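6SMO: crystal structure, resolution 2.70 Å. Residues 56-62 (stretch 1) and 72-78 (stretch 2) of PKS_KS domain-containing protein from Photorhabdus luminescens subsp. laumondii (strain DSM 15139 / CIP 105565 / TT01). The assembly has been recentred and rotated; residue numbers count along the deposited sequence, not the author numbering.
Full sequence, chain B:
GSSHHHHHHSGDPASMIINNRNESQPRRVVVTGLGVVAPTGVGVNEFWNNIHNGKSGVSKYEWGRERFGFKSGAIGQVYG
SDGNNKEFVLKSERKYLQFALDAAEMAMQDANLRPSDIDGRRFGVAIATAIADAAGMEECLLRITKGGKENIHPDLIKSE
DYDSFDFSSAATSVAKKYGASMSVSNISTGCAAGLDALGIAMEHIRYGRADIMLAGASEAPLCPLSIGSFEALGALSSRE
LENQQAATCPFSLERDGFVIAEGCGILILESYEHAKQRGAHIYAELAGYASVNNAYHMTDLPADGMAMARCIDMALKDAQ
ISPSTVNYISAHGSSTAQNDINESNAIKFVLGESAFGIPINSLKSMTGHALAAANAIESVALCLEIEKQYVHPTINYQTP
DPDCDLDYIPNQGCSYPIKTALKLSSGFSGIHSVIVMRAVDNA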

# COMPACT_ATOMS: atom_id res chain seq x y z
N SER B 56 8.62 28.22 -0.25
CA SER B 56 7.53 27.34 -0.75
C SER B 56 7.90 26.80 -2.13
O SER B 56 8.41 27.59 -2.96
CB SER B 56 6.21 28.08 -0.78
OG SER B 56 5.16 27.23 -1.20
N GLY B 57 7.66 25.51 -2.36
CA GLY B 57 7.80 24.84 -3.67
C GLY B 57 6.44 24.66 -4.34
O GLY B 57 6.39 23.99 -5.39
N VAL B 58 5.38 25.22 -3.75
CA VAL B 58 3.98 25.12 -4.26
C VAL B 58 3.83 26.09 -5.44
O VAL B 58 4.27 27.24 -5.31
CB VAL B 58 2.94 25.42 -3.16
CG1 VAL B 58 1.52 25.27 -3.67
CG2 VAL B 58 3.15 24.56 -1.92
N SER B 59 3.23 25.61 -6.54
CA SER B 59 2.97 26.38 -7.78
C SER B 59 1.46 26.49 -8.00
O SER B 59 0.74 25.51 -7.71
CB SER B 59 3.64 25.73 -8.97
OG SER B 59 4.99 25.41 -8.68
N LYS B 60 1.00 27.64 -8.50
CA LYS B 60 -0.40 27.85 -8.98
C LYS B 60 -0.55 27.13 -10.32
O LYS B 60 0.40 27.21 -11.14
CB LYS B 60 -0.71 29.34 -9.10
CG LYS B 60 -2.15 29.67 -9.48
CD LYS B 60 -2.42 31.15 -9.65
CE LYS B 60 -3.85 31.44 -10.04
NZ LYS B 60 -4.05 32.87 -10.36
N TYR B 61 -1.68 26.46 -10.55
CA TYR B 61 -2.00 25.74 -11.80
C TYR B 61 -3.41 26.13 -12.27
O TYR B 61 -4.28 26.42 -11.42
CB TYR B 61 -1.81 24.23 -11.62
CG TYR B 61 -2.95 23.48 -10.98
CD1 TYR B 61 -3.29 23.67 -9.65
CD2 TYR B 61 -3.68 22.54 -11.70
CE1 TYR B 61 -4.34 22.97 -9.06
CE2 TYR B 61 -4.72 21.83 -11.13
CZ TYR B 61 -5.05 22.05 -9.80
OH TYR B 61 -6.08 21.36 -9.23
N GLU B 62 -3.61 26.13 -13.60
CA GLU B 62 -4.80 26.72 -14.28
C GLU B 62 -5.71 25.62 -14.84
O GLU B 62 -6.93 25.83 -14.86
CB GLU B 62 -4.36 27.70 -15.38
CG GLU B 62 -3.48 27.09 -16.47
CD GLU B 62 -2.00 27.03 -16.16
OE1 GLU B 62 -1.41 28.09 -15.89
OE2 GLU B 62 -1.43 25.91 -16.18
N SER B 72 -9.60 23.55 -6.33
CA SER B 72 -8.14 23.63 -6.03
C SER B 72 -7.42 24.43 -7.12
O SER B 72 -7.78 24.27 -8.31
CB SER B 72 -7.54 22.26 -5.88
OG SER B 72 -6.16 22.33 -5.57
N GLY B 73 -6.45 25.26 -6.73
CA GLY B 73 -5.60 26.06 -7.64
C GLY B 73 -4.16 26.12 -7.18
O GLY B 73 -3.49 27.13 -7.47
N ALA B 74 -3.68 25.07 -6.50
CA ALA B 74 -2.30 24.93 -5.98
C ALA B 74 -1.84 23.47 -6.10
O ALA B 74 -2.65 22.58 -5.77
CB ALA B 74 -2.24 25.41 -4.55
N ILE B 75 -0.60 23.25 -6.54
CA ILE B 75 0.05 21.91 -6.64
C ILE B 75 1.54 22.04 -6.29
O ILE B 75 2.10 23.14 -6.48
CB ILE B 75 -0.15 21.28 -8.03
CG1 ILE B 75 0.18 22.27 -9.16
CG2 ILE B 75 -1.55 20.70 -8.17
CD1 ILE B 75 0.44 21.61 -10.49
N GLY B 76 2.14 20.95 -5.81
CA GLY B 76 3.60 20.82 -5.62
C GLY B 76 4.24 20.15 -6.82
O GLY B 76 4.44 18.92 -6.78
N GLN B 77 4.55 20.94 -7.86
CA GLN B 77 5.15 20.47 -9.14
C GLN B 77 6.67 20.68 -9.07
O GLN B 77 7.09 21.71 -8.50
CB GLN B 77 4.52 21.22 -10.31
CG GLN B 77 4.64 20.49 -11.64
CD GLN B 77 3.82 21.14 -12.72
OE1 GLN B 77 3.79 22.36 -12.85
NE2 GLN B 77 3.14 20.33 -13.51
N VAL B 78 7.45 19.76 -9.65
CA VAL B 78 8.94 19.76 -9.60
C VAL B 78 9.50 20.56 -10.79
O VAL B 78 10.48 21.30 -10.58
CB VAL B 78 9.53 18.34 -9.54
CG1 VAL B 78 9.08 17.60 -8.29
CG2 VAL B 78 9.21 17.51 -10.78

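Two segments of one chain, residues 56-62 and 72-78, meet at a single antiparallel bridge between Ser 59 and Ile 75 and bury 458 Å² between them, both sides summed. Ser 56 lies out of reach of the second segment but braces its own: its side chain (chi1 t) accepts a hydrogen bond from the backbone two residues on, Val 58 N to Ser 56 OG, 3.3 Å. Gly 57 has no side chain, and its contribution is its carbonyl, with Gly 57 O 4.2 Å from Gly 76 CA. The backbones run close here: the CA atoms of Val 58 and Gly 76 are 4.5 Å apart.

Val 58 is buried. Its CB points sideways, and with chi1 t its CG1 packs 3.9 Å from Ala 74 CB, a small apolar contact suited to a short methyl partner. Its backbone adds a CA-H...O contact, Val 58 CA to Ile 75 O at 3.5 Å, so the carbonyl that accepts the Ser 59 hydrogen bond is also approached by this CA-H.

Ser 59 supplies the polar centre of the interface through its main chain. Ser 59 N donates to Ile 75 O (2.7 Å, 168° at the hydrogen), and Ile 75 N donates to Ser 59 O (2.9 Å, also 168°). This reciprocal, nearly linear pair uses the N-H and the C=O of each residue. It also brings two acceptors, Ser 59 O and Ile 75 O, to 3.0 Å, a proximity that is not itself a bond. Ser 59 O is approached in addition by Ala 74 CA at 3.5 Å in a CA-H...O contact. The serine side chain, partly exposed, points sideways and leaves the pairing to the backbone.

Lys 60 directs its CB away overall, and its chain is fully extended (all four chi angles t), as suits an exposed charged residue. Near the backbone it still touches: Lys 60 CA and Lys 60 CG each lie 3.5 Å from Gly 73 O, the former in a CA-H...O contact.

Tyr 61 is the largest contributor, with 106 Å² covered by the second segment; Ile 75 has 87 Å² covered by the first. Both are buried, a place that suits an aromatic and a branched aliphatic side chain. The CB of Tyr 61 points toward the second segment, and chi1 p lays the ring along the backbone of residues 72-74. Ile 75 covers one ring face: its CG2 sits 3.9 Å from the centroid of the Tyr 61 ring, 20° off the normal, in a CH-pi contact, while Ile 75 CD1 reaches Tyr 61 CB at 3.6 Å. The branched isoleucine thus meets both the ring and its stem. Ala 74 N lies at the ring edge, 3.4 Å from Tyr 61 CE1, and Gly 73 C is 3.6 Å from Tyr 61 CD1. At the far end Tyr 61 OH comes within 3.8 Å of Ser 72 CB. Glu 62, next in sequence, is exposed and makes no contact with the second segment.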